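Local coordinates for dermonecrotic toxin (Pasteurella multocida, PDB 2EBF), which acts as a potent mitogenic, dermonecrotic toxin that induces bone resorption and is associated with severe progressive atrophic rhinitis in pigs, at residues Glu208-Phe213 with Ala236-Leu241; Gly240-Ser245 with Phe290-Met295; Ser252-Ile257 with Leu261-Ser266; Tyr407-Gln412 with Trp424-Ala429. All blocks are in the same frame, centred on the assembly; numbering follows the deposited sequence.

Contact 1 of 4, residues Glu208-Phe213 with Ala236-Leu241; sequences EDISVF and ALLPGL
Leu238 drives one methyl, CD2, into the notch between Ile210 and Phe213. Ile210 comes at it head-on, tip to tip, with Ile210 CD1 3.8 Å from Leu238 CD2, and Ile210 CG2 almost as near. Phe213 crosses Leu238 at about a right angle: its CE2 is also 3.8 Å from Leu238 CD2, while Leu238 CD1 lies over a face of the ring. Ile210 CD1 takes the edge of that ring, in its plane, so the three side chains interlock. The first torsion of Leu238, -148°, is well off a staggered value. Strand 260-263, through Leu261, and helix 288-300, through Met295 and Val299, close round the cluster, which is wholly apolar and buried.

The outer side of residues 208-213 is looser and polar. Asp209 OD2 accepts from Ser211 N at 3.1 Å, the donor sitting 41° above the carboxylate plane, and takes a second, weak bond from Ser211 OG. This partly exposed pair holds the turn without touching 236-241. On the helix, Pro239 has no N-H to give to the preceding turn, and a kink falls there, just after Leu238.

The arrangement is an Asx turn opening a short helix-like loop, whose apolar residues cover helix 234-248 in a hydrophobic core within the C2 family region of the toxin.

Contact 2 of 4, residues Gly240-Ser245 with Phe290-Met295; sequences GLLRES and FTFFSM
Thr291 lends the edge of the contact its CB, 4.4 Å from Leu241 CD2; Thr291 OG1 is hydrogen-bonded to Leu287 O, just before helix 288-300, and to Tyr226 OH in a loop. Next comes Phe292. Its CG lies anti to the backbone N (chi1 171°), which swings the ring toward Leu242, and Leu242 CD2 meets Phe292 CE1 at 3.7 Å. The two side chains cross obliquely, and Cys254 of strand 254-257 touches both. These residues join two helices, 234-248 and 288-300, that run roughly antiparallel at 137°, their short axes 10.6 Å apart at closest approach: a helix pair packed mainly through apolar side chains in the C2 family region, with Thr291 adding only a carbon contact. Further on, Ser294 bends its hydroxyl back to its own helix, with Ser294 OG 2.6 Å from Phe290 O. That carbonyl also receives Ser294 N, from the opposite face of its plane. Ser245 grips Leu241 O in the same double fashion on the partner helix. Met295 begins in the crowded position, CG between N and the carbonyl carbon (chi1 57°), then runs extended to its methyl. Met295 CE and Leu241 CD1 meet tip to tip at 3.4 Å, tighter than usual van der Waals contact.

Contact 3 of 4, residues Ser252-Ile257 with Leu261-Ser266; sequences SKCRII and LYIGHS
Lys253 lays its aliphatic chain across the His265 imidazole at about a right angle. Its CB is 3.4 Å from His265 NE2 and a little farther from CD2. CG stands over the face, 4.2 Å from the ring centroid, a CH-pi contact; CD lies above the same ring but out toward its rim, near CE1, and also approaches Gly264 O. Beyond CD the extended chain leads away, leaving NZ 5.0 Å from His265 ND1 with no contact between them. The backbone of Lys253 is tied in as well: Lys253 N gives its hydrogen to His265 NE2 at 2.9 Å, tilted 31° from the ring plane, and Gly264 N bonds to Lys253 O. From here the segments continue as an antiparallel beta hairpin. Arg255 and Tyr262 form the hydrogen-bonded pair; Cys254 with Ile263 and Ile256 with Leu261 are non-hydrogen-bonded pairs, on the face covered by Leu238 and Leu242 of helix 234-248 and Met270 of helix 267-273. On the other face Arg255 reaches Asp200 in a salt bridge, and Tyr262 turns its ring edge to Arg255 O. Since His265 NE2 accepts from a backbone N-H while ND1 bonds to Glu269 OE1, ND1 probably carries a proton, locking the open end of the hairpin to helix 267-273.

Contact 4 of 4, residues Tyr407-Gln412 with Trp424-Ala429; sequences YDIVQQ and WKTLDA
Val410 pushes its two methyls against Thr426 and Leu427, where the backbones come closest: the CA atoms of Val410 and Leu427 are 5.9 Å apart. CG1 of Val410 is anti to its own carbonyl carbon (chi1 -59°), and this rotation sets it against the main chain of the other helix, 4.0 Å from Leu427 N and slightly farther from Leu427 CA. The second methyl, CG2, faces Leu427 CD1 at 4.2 Å. Thr426 is rotated (chi1 -56°) to place CG2, the methyl rather than the hydroxyl, trans to its N. That methyl serves two partners equally, with Thr426 CG2 4.1 Å from Val410 CG1 and 4.1 Å from Ile409 CG2. Ile409 and Thr426 cross at about a right angle, and the short branch of Ile409 does the touching, while its longer branch leads away from Thr426. The side chains meet one another through carbon alone, and none of these contacts is tight. The backbone N of Leu427, beneath the Val410 methyl, bonds to Glu413 OE1 one turn farther along the first helix. Trp424, at the N-cap position, meets Phe417 edge-to-face. Helices 407-418 and 425-434, consecutive in the chain and joined by a short connection, pack with their segments at 116°. Helix 267-273 adjoins Ile409 through Glu269, Arg444 of helix 442-452 holds Asp428 in a salt bridge, and Tyr407 bonds by its backbone to Gly461 at the end of strand 456-461, at the border of the mixed sheet.

Contacts 1, 2 and 3 form one continuous core, their centres 9 to 12 Å apart. Helix 234-248 serves both 1 and 2, which share Gly240 and Leu241, and strands 254-257 and 260-263 of contact 3 lie along the chain between the two helices of contact 2. Leu238 and Leu242 link the three: Leu238 touches Met295 and Ile256, Leu242 touches Cys254 and Leu261. Contact 4 comes later in sequence, about 18 Å from contact 3 between centres, without touching it, beside the six-stranded mixed sheet. Helix 267-273, right after the hairpin, touches both sides and joins the cluster to the helices of contact 4 within this C-terminal region of the toxin.

Contact 1 of 4, residues Glu208-Phe213 with Ala236-Leu241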
# COMPACT_ATOMS: atom_id res chain seq x y z
N GLU A 208 -7.39 -22.04 -22.06
CA GLU A 208 -6.43 -22.86 -22.79
C GLU A 208 -7.11 -23.83 -23.76
O GLU A 208 -6.69 -23.96 -24.91
CB GLU A 208 -5.52 -23.61 -21.80
CG GLU A 208 -4.47 -24.50 -22.46
CD GLU A 208 -3.40 -24.98 -21.50
OE1 GLU A 208 -3.62 -24.94 -20.27
OE2 GLU A 208 -2.32 -25.40 -21.97
N ASP A 209 -8.15 -24.51 -23.29
CA ASP A 209 -8.90 -25.45 -24.11
C ASP A 209 -10.35 -25.00 -24.26
O ASP A 209 -11.14 -25.09 -23.32
CB ASP A 209 -8.83 -26.86 -23.51
CG ASP A 209 -9.34 -27.93 -24.46
OD1 ASP A 209 -9.01 -29.11 -24.22
OD2 ASP A 209 -10.06 -27.62 -25.43
N ILE A 210 -10.68 -24.53 -25.46
CA ILE A 210 -12.02 -24.03 -25.80
C ILE A 210 -13.16 -25.05 -25.57
O ILE A 210 -14.31 -24.66 -25.34
CB ILE A 210 -12.02 -23.46 -27.26
CG1 ILE A 210 -11.34 -22.08 -27.30
CG2 ILE A 210 -13.41 -23.39 -27.86
CD1 ILE A 210 -11.55 -21.24 -26.07
N SER A 211 -12.83 -26.34 -25.62
CA SER A 211 -13.82 -27.41 -25.42
C SER A 211 -14.51 -27.36 -24.05
O SER A 211 -15.58 -27.93 -23.87
CB SER A 211 -13.18 -28.79 -25.63
OG SER A 211 -12.36 -29.16 -24.53
N VAL A 212 -13.88 -26.67 -23.10
CA VAL A 212 -14.45 -26.45 -21.76
C VAL A 212 -15.82 -25.76 -21.83
O VAL A 212 -16.66 -25.91 -20.94
CB VAL A 212 -13.47 -25.63 -20.86
CG1 VAL A 212 -14.03 -25.48 -19.46
CG2 VAL A 212 -12.12 -26.31 -20.78
N PHE A 213 -16.04 -25.01 -22.90
CA PHE A 213 -17.33 -24.34 -23.12
C PHE A 213 -18.46 -25.31 -23.41
O PHE A 213 -19.63 -24.99 -23.18
CB PHE A 213 -17.21 -23.32 -24.25
CG PHE A 213 -16.54 -22.05 -23.84
CD1 PHE A 213 -17.17 -21.15 -22.99
CD2 PHE A 213 -15.26 -21.75 -24.31
CE1 PHE A 213 -16.55 -19.97 -22.61
CE2 PHE A 213 -14.63 -20.57 -23.94
CZ PHE A 213 -15.27 -19.68 -23.08
N ALA A 236 -18.55 -23.92 -30.77
CA ALA A 236 -18.78 -23.64 -32.19
C ALA A 236 -19.34 -22.23 -32.43
O ALA A 236 -19.07 -21.62 -33.46
CB ALA A 236 -19.70 -24.69 -32.80
N LEU A 237 -20.13 -21.73 -31.47
CA LEU A 237 -20.66 -20.36 -31.50
C LEU A 237 -19.55 -19.32 -31.40
O LEU A 237 -19.63 -18.25 -32.01
CB LEU A 237 -21.60 -20.12 -30.31
CG LEU A 237 -22.98 -20.74 -30.19
CD1 LEU A 237 -23.61 -20.22 -28.93
CD2 LEU A 237 -23.86 -20.42 -31.40
N LEU A 238 -18.52 -19.67 -30.64
CA LEU A 238 -17.48 -18.75 -30.19
C LEU A 238 -16.78 -17.91 -31.28
O LEU A 238 -16.67 -16.70 -31.12
CB LEU A 238 -16.45 -19.52 -29.34
CG LEU A 238 -15.73 -18.80 -28.20
CD1 LEU A 238 -16.70 -18.33 -27.12
CD2 LEU A 238 -14.69 -19.74 -27.60
N PRO A 239 -16.32 -18.54 -32.39
CA PRO A 239 -15.65 -17.75 -33.43
C PRO A 239 -16.56 -16.69 -34.05
O PRO A 239 -16.09 -15.61 -34.42
CB PRO A 239 -15.27 -18.79 -34.49
CG PRO A 239 -15.27 -20.08 -33.77
CD PRO A 239 -16.37 -19.97 -32.77
N GLY A 240 -17.86 -17.00 -34.14
CA GLY A 240 -18.85 -16.08 -34.68
C GLY A 240 -19.07 -14.88 -33.79
O GLY A 240 -19.07 -13.74 -34.28
N LEU A 241 -19.23 -15.12 -32.50
CA LEU A 241 -19.44 -14.06 -31.51
C LEU A 241 -18.32 -13.03 -31.53
O LEU A 241 -18.58 -11.83 -31.48
CB LEU A 241 -19.59 -14.65 -30.10
CG LEU A 241 -20.74 -15.63 -29.87
CD1 LEU A 241 -20.43 -16.53 -28.70
CD2 LEU A 241 -22.05 -14.90 -29.63

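Contact 2 of 4, residues Gly240-Ser245 with Phe290-Met295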
# COMPACT_ATOMS: atom_id res chain seq x y z
N GLY A 240 -17.86 -17.00 -34.14
CA GLY A 240 -18.85 -16.08 -34.68
C GLY A 240 -19.07 -14.88 -33.79
O GLY A 240 -19.07 -13.74 -34.28
N LEU A 241 -19.23 -15.12 -32.50
CA LEU A 241 -19.44 -14.06 -31.51
C LEU A 241 -18.32 -13.03 -31.53
O LEU A 241 -18.58 -11.83 -31.48
CB LEU A 241 -19.59 -14.65 -30.10
CG LEU A 241 -20.74 -15.63 -29.87
CD1 LEU A 241 -20.43 -16.53 -28.70
CD2 LEU A 241 -22.05 -14.90 -29.63
N LEU A 242 -17.08 -13.50 -31.63
CA LEU A 242 -15.92 -12.62 -31.68
C LEU A 242 -15.80 -11.84 -33.00
O LEU A 242 -15.70 -10.62 -32.98
CB LEU A 242 -14.63 -13.41 -31.42
CG LEU A 242 -14.49 -14.16 -30.09
CD1 LEU A 242 -13.06 -14.65 -29.93
CD2 LEU A 242 -14.90 -13.29 -28.90
N ARG A 243 -15.83 -12.55 -34.13
CA ARG A 243 -15.74 -11.93 -35.45
C ARG A 243 -16.80 -10.83 -35.63
O ARG A 243 -16.51 -9.75 -36.15
CB ARG A 243 -15.86 -12.99 -36.55
CG ARG A 243 -15.72 -12.47 -37.97
CD ARG A 243 -15.21 -13.54 -38.94
NE ARG A 243 -15.99 -14.77 -38.91
CZ ARG A 243 -15.56 -15.93 -38.40
NH1 ARG A 243 -14.35 -16.03 -37.86
NH2 ARG A 243 -16.36 -16.99 -38.42
N GLU A 244 -18.02 -11.12 -35.18
CA GLU A 244 -19.11 -10.17 -35.28
C GLU A 244 -18.93 -9.00 -34.32
O GLU A 244 -19.32 -7.87 -34.63
CB GLU A 244 -20.46 -10.85 -35.07
CG GLU A 244 -20.82 -11.83 -36.20
CD GLU A 244 -22.27 -11.75 -36.64
OE1 GLU A 244 -22.92 -10.71 -36.41
OE2 GLU A 244 -22.75 -12.74 -37.24
N SER A 245 -18.32 -9.27 -33.17
CA SER A 245 -17.96 -8.23 -32.22
C SER A 245 -16.94 -7.27 -32.84
O SER A 245 -17.22 -6.08 -32.99
CB SER A 245 -17.43 -8.84 -30.94
OG SER A 245 -18.44 -9.57 -30.27
N PHE A 290 -22.97 -10.48 -24.22
CA PHE A 290 -23.59 -11.01 -23.01
C PHE A 290 -23.55 -12.54 -23.00
O PHE A 290 -23.24 -13.15 -21.97
CB PHE A 290 -25.02 -10.48 -22.85
CG PHE A 290 -25.73 -10.95 -21.61
CD1 PHE A 290 -26.79 -11.84 -21.70
CD2 PHE A 290 -25.33 -10.51 -20.35
CE1 PHE A 290 -27.45 -12.29 -20.54
CE2 PHE A 290 -25.97 -10.95 -19.19
CZ PHE A 290 -27.04 -11.84 -19.29
N THR A 291 -23.84 -13.15 -24.15
CA THR A 291 -23.73 -14.60 -24.32
C THR A 291 -22.30 -15.06 -24.04
O THR A 291 -22.08 -15.99 -23.27
CB THR A 291 -24.17 -15.03 -25.74
OG1 THR A 291 -25.49 -14.53 -26.01
CG2 THR A 291 -24.16 -16.56 -25.89
N PHE A 292 -21.34 -14.38 -24.68
CA PHE A 292 -19.92 -14.65 -24.50
C PHE A 292 -19.49 -14.59 -23.03
O PHE A 292 -18.82 -15.49 -22.53
CB PHE A 292 -19.10 -13.67 -25.35
CG PHE A 292 -17.62 -13.73 -25.09
CD1 PHE A 292 -16.82 -14.65 -25.77
CD2 PHE A 292 -17.03 -12.85 -24.18
CE1 PHE A 292 -15.44 -14.70 -25.53
CE2 PHE A 292 -15.65 -12.89 -23.94
CZ PHE A 292 -14.86 -13.82 -24.62
N PHE A 293 -19.91 -13.52 -22.34
CA PHE A 293 -19.54 -13.30 -20.95
C PHE A 293 -20.29 -14.24 -20.01
O PHE A 293 -19.72 -14.72 -19.02
CB PHE A 293 -19.79 -11.83 -20.57
CG PHE A 293 -19.21 -11.42 -19.23
CD1 PHE A 293 -20.04 -10.90 -18.24
CD2 PHE A 293 -17.85 -11.55 -18.98
CE1 PHE A 293 -19.51 -10.51 -17.00
CE2 PHE A 293 -17.31 -11.16 -17.73
CZ PHE A 293 -18.15 -10.65 -16.75
N SER A 294 -21.55 -14.52 -20.33
CA SER A 294 -22.37 -15.44 -19.54
C SER A 294 -21.78 -16.85 -19.46
O SER A 294 -21.84 -17.50 -18.41
CB SER A 294 -23.79 -15.52 -20.12
OG SER A 294 -24.46 -14.29 -19.94
N MET A 295 -21.21 -17.33 -20.57
CA MET A 295 -20.60 -18.65 -20.57
C MET A 295 -19.19 -18.67 -19.99
O MET A 295 -18.78 -19.68 -19.44
CB MET A 295 -20.66 -19.35 -21.93
CG MET A 295 -20.06 -18.64 -23.12
SD MET A 295 -20.70 -19.49 -24.58
CE MET A 295 -20.04 -18.50 -25.91

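Contact 3 of 4, residues Ser252-Ile257 with Leu261-Ser266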
# COMPACT_ATOMS: atom_id res chain seq x y z
N SER A 252 -13.29 -6.52 -28.80
CA SER A 252 -12.21 -6.33 -29.77
C SER A 252 -10.89 -6.96 -29.34
O SER A 252 -10.06 -7.29 -30.18
CB SER A 252 -12.03 -4.84 -30.09
OG SER A 252 -12.26 -4.02 -28.95
N LYS A 253 -10.70 -7.12 -28.03
CA LYS A 253 -9.48 -7.70 -27.47
C LYS A 253 -9.70 -9.16 -27.05
O LYS A 253 -9.31 -9.57 -25.96
CB LYS A 253 -8.95 -6.85 -26.30
CG LYS A 253 -8.68 -5.40 -26.65
CD LYS A 253 -8.45 -4.56 -25.39
CE LYS A 253 -8.55 -3.07 -25.69
NZ LYS A 253 -8.51 -2.26 -24.44
N CYS A 254 -10.34 -9.92 -27.92
CA CYS A 254 -10.51 -11.35 -27.74
C CYS A 254 -10.15 -12.04 -29.04
O CYS A 254 -10.64 -11.66 -30.11
CB CYS A 254 -11.96 -11.69 -27.37
SG CYS A 254 -12.54 -10.95 -25.85
N ARG A 255 -9.27 -13.03 -28.95
CA ARG A 255 -8.87 -13.79 -30.13
C ARG A 255 -8.69 -15.27 -29.80
O ARG A 255 -8.20 -15.62 -28.73
CB ARG A 255 -7.58 -13.23 -30.73
CG ARG A 255 -7.46 -13.49 -32.23
CD ARG A 255 -6.05 -13.25 -32.75
NE ARG A 255 -5.58 -11.88 -32.52
CZ ARG A 255 -4.40 -11.41 -32.92
NH1 ARG A 255 -3.56 -12.20 -33.59
NH2 ARG A 255 -4.06 -10.16 -32.66
N ILE A 256 -9.12 -16.12 -30.73
CA ILE A 256 -8.87 -17.56 -30.64
C ILE A 256 -7.74 -17.94 -31.58
O ILE A 256 -7.76 -17.59 -32.77
CB ILE A 256 -10.14 -18.40 -30.94
CG1 ILE A 256 -11.25 -18.07 -29.95
CG2 ILE A 256 -9.81 -19.91 -30.90
CD1 ILE A 256 -12.63 -18.51 -30.40
N ILE A 257 -6.75 -18.64 -31.05
CA ILE A 257 -5.67 -19.21 -31.85
C ILE A 257 -5.49 -20.66 -31.43
O ILE A 257 -5.22 -20.94 -30.26
CB ILE A 257 -4.34 -18.43 -31.70
CG1 ILE A 257 -4.45 -17.04 -32.32
CG2 ILE A 257 -3.18 -19.21 -32.33
CD1 ILE A 257 -3.19 -16.19 -32.23
N LEU A 261 -8.45 -19.42 -26.27
CA LEU A 261 -9.04 -18.09 -26.28
C LEU A 261 -8.25 -17.13 -25.39
O LEU A 261 -7.99 -17.42 -24.22
CB LEU A 261 -10.50 -18.15 -25.81
CG LEU A 261 -11.27 -16.88 -25.45
CD1 LEU A 261 -11.62 -16.07 -26.69
CD2 LEU A 261 -12.52 -17.24 -24.67
N TYR A 262 -7.87 -15.99 -25.97
CA TYR A 262 -7.07 -14.98 -25.30
C TYR A 262 -7.89 -13.72 -25.13
O TYR A 262 -8.49 -13.23 -26.10
CB TYR A 262 -5.81 -14.69 -26.12
CG TYR A 262 -4.94 -15.91 -26.33
CD1 TYR A 262 -5.21 -16.81 -27.37
CD2 TYR A 262 -3.85 -16.16 -25.51
CE1 TYR A 262 -4.41 -17.94 -27.56
CE2 TYR A 262 -3.05 -17.28 -25.69
CZ TYR A 262 -3.33 -18.16 -26.71
OH TYR A 262 -2.53 -19.27 -26.88
N ILE A 263 -7.92 -13.20 -23.90
CA ILE A 263 -8.77 -12.07 -23.56
C ILE A 263 -7.94 -10.88 -23.06
O ILE A 263 -7.05 -11.04 -22.21
CB ILE A 263 -9.85 -12.49 -22.52
CG1 ILE A 263 -10.79 -13.54 -23.12
CG2 ILE A 263 -10.63 -11.27 -22.02
CD1 ILE A 263 -11.56 -14.36 -22.10
N GLY A 264 -8.26 -9.70 -23.58
CA GLY A 264 -7.57 -8.46 -23.21
C GLY A 264 -8.41 -7.47 -22.43
O GLY A 264 -7.89 -6.46 -21.95
N HIS A 265 -9.71 -7.73 -22.30
CA HIS A 265 -10.59 -6.89 -21.49
C HIS A 265 -10.61 -7.42 -20.07
O HIS A 265 -10.76 -8.62 -19.86
CB HIS A 265 -12.03 -6.89 -22.01
CG HIS A 265 -12.15 -6.55 -23.46
ND1 HIS A 265 -12.44 -5.28 -23.90
CD2 HIS A 265 -12.03 -7.32 -24.57
CE1 HIS A 265 -12.49 -5.27 -25.22
NE2 HIS A 265 -12.25 -6.50 -25.65
N SER A 266 -10.49 -6.53 -19.10
CA SER A 266 -10.48 -6.95 -17.71
C SER A 266 -11.87 -7.41 -17.28
O SER A 266 -12.89 -6.97 -17.83
CB SER A 266 -9.98 -5.82 -16.81
OG SER A 266 -10.92 -4.76 -16.75

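Contact 4 of 4, residues Tyr407-Gln412 with Trp424-Ala429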
# COMPACT_ATOMS: atom_id res chain seq x y z
N TYR A 407 -11.76 5.68 -14.91
CA TYR A 407 -10.88 6.45 -15.79
C TYR A 407 -9.91 5.56 -16.55
O TYR A 407 -9.55 5.87 -17.68
CB TYR A 407 -10.12 7.55 -15.03
CG TYR A 407 -9.09 7.07 -14.04
CD1 TYR A 407 -7.79 6.72 -14.45
CD2 TYR A 407 -9.39 6.98 -12.68
CE1 TYR A 407 -6.84 6.27 -13.53
CE2 TYR A 407 -8.44 6.54 -11.75
CZ TYR A 407 -7.19 6.20 -12.18
OH TYR A 407 -6.27 5.77 -11.25
N ASP A 408 -9.50 4.45 -15.93
CA ASP A 408 -8.51 3.54 -16.52
C ASP A 408 -9.01 2.81 -17.76
O ASP A 408 -8.22 2.26 -18.53
CB ASP A 408 -7.97 2.54 -15.47
CG ASP A 408 -9.06 1.71 -14.81
OD1 ASP A 408 -9.97 2.29 -14.19
OD2 ASP A 408 -9.00 0.46 -14.88
N ILE A 409 -10.33 2.81 -17.96
CA ILE A 409 -10.92 2.17 -19.13
C ILE A 409 -11.46 3.18 -20.15
O ILE A 409 -11.31 2.97 -21.36
CB ILE A 409 -12.03 1.15 -18.74
CG1 ILE A 409 -11.53 0.14 -17.70
CG2 ILE A 409 -12.60 0.44 -20.00
CD1 ILE A 409 -10.26 -0.62 -18.08
N VAL A 410 -12.08 4.26 -19.67
CA VAL A 410 -12.85 5.14 -20.56
C VAL A 410 -12.47 6.63 -20.60
O VAL A 410 -13.19 7.41 -21.23
CB VAL A 410 -14.38 5.01 -20.33
CG1 VAL A 410 -14.85 3.58 -20.57
CG2 VAL A 410 -14.78 5.50 -18.93
N GLN A 411 -11.37 7.03 -19.96
CA GLN A 411 -10.95 8.44 -19.97
C GLN A 411 -10.71 8.95 -21.40
O GLN A 411 -11.15 10.04 -21.75
CB GLN A 411 -9.74 8.70 -19.05
CG GLN A 411 -8.41 8.03 -19.45
CD GLN A 411 -7.34 8.07 -18.34
OE1 GLN A 411 -6.33 7.36 -18.42
NE2 GLN A 411 -7.54 8.91 -17.33
N GLN A 412 -10.04 8.14 -22.21
CA GLN A 412 -9.80 8.46 -23.61
C GLN A 412 -11.12 8.55 -24.38
O GLN A 412 -11.33 9.49 -25.14
CB GLN A 412 -8.88 7.40 -24.22
CG GLN A 412 -8.54 7.58 -25.70
CD GLN A 412 -7.80 6.36 -26.28
OE1 GLN A 412 -7.70 6.20 -27.50
NE2 GLN A 412 -7.29 5.49 -25.39
N TRP A 424 -16.52 5.75 -28.78
CA TRP A 424 -16.77 5.64 -27.34
C TRP A 424 -17.82 4.57 -27.03
O TRP A 424 -18.69 4.77 -26.18
CB TRP A 424 -17.16 7.00 -26.73
CG TRP A 424 -18.30 7.71 -27.44
CD1 TRP A 424 -18.22 8.41 -28.61
CD2 TRP A 424 -19.66 7.80 -27.01
NE1 TRP A 424 -19.45 8.93 -28.94
CE2 TRP A 424 -20.36 8.57 -27.98
CE3 TRP A 424 -20.37 7.32 -25.90
CZ2 TRP A 424 -21.72 8.86 -27.87
CZ3 TRP A 424 -21.73 7.61 -25.79
CH2 TRP A 424 -22.39 8.37 -26.77
N LYS A 425 -17.71 3.43 -27.70
CA LYS A 425 -18.69 2.35 -27.58
C LYS A 425 -18.70 1.72 -26.18
O LYS A 425 -19.77 1.42 -25.64
CB LYS A 425 -18.48 1.27 -28.66
CG LYS A 425 -18.58 1.74 -30.11
CD LYS A 425 -20.01 2.09 -30.53
CE LYS A 425 -20.08 2.62 -31.97
NZ LYS A 425 -19.75 1.58 -32.99
N THR A 426 -17.52 1.51 -25.60
CA THR A 426 -17.42 0.98 -24.23
C THR A 426 -18.06 1.93 -23.22
O THR A 426 -18.87 1.52 -22.39
CB THR A 426 -15.96 0.69 -23.83
OG1 THR A 426 -15.38 -0.21 -24.79
CG2 THR A 426 -15.89 0.05 -22.44
N LEU A 427 -17.71 3.21 -23.32
CA LEU A 427 -18.38 4.27 -22.57
C LEU A 427 -19.91 4.20 -22.73
O LEU A 427 -20.65 4.17 -21.74
CB LEU A 427 -17.83 5.64 -22.99
CG LEU A 427 -18.44 6.91 -22.38
CD1 LEU A 427 -18.28 6.93 -20.86
CD2 LEU A 427 -17.84 8.17 -23.01
N ASP A 428 -20.37 4.13 -23.98
CA ASP A 428 -21.79 4.06 -24.30
C ASP A 428 -22.47 2.87 -23.61
O ASP A 428 -23.52 3.03 -22.99
CB ASP A 428 -21.99 3.99 -25.83
CG ASP A 428 -23.44 4.14 -26.25
OD1 ASP A 428 -24.18 4.95 -25.65
OD2 ASP A 428 -23.85 3.44 -27.21
N ALA A 429 -21.84 1.70 -23.72
CA ALA A 429 -22.33 0.50 -23.07
C ALA A 429 -22.38 0.67 -21.56
O ALA A 429 -23.35 0.28 -20.91
CB ALA A 429 -21.46 -0.69 -23.43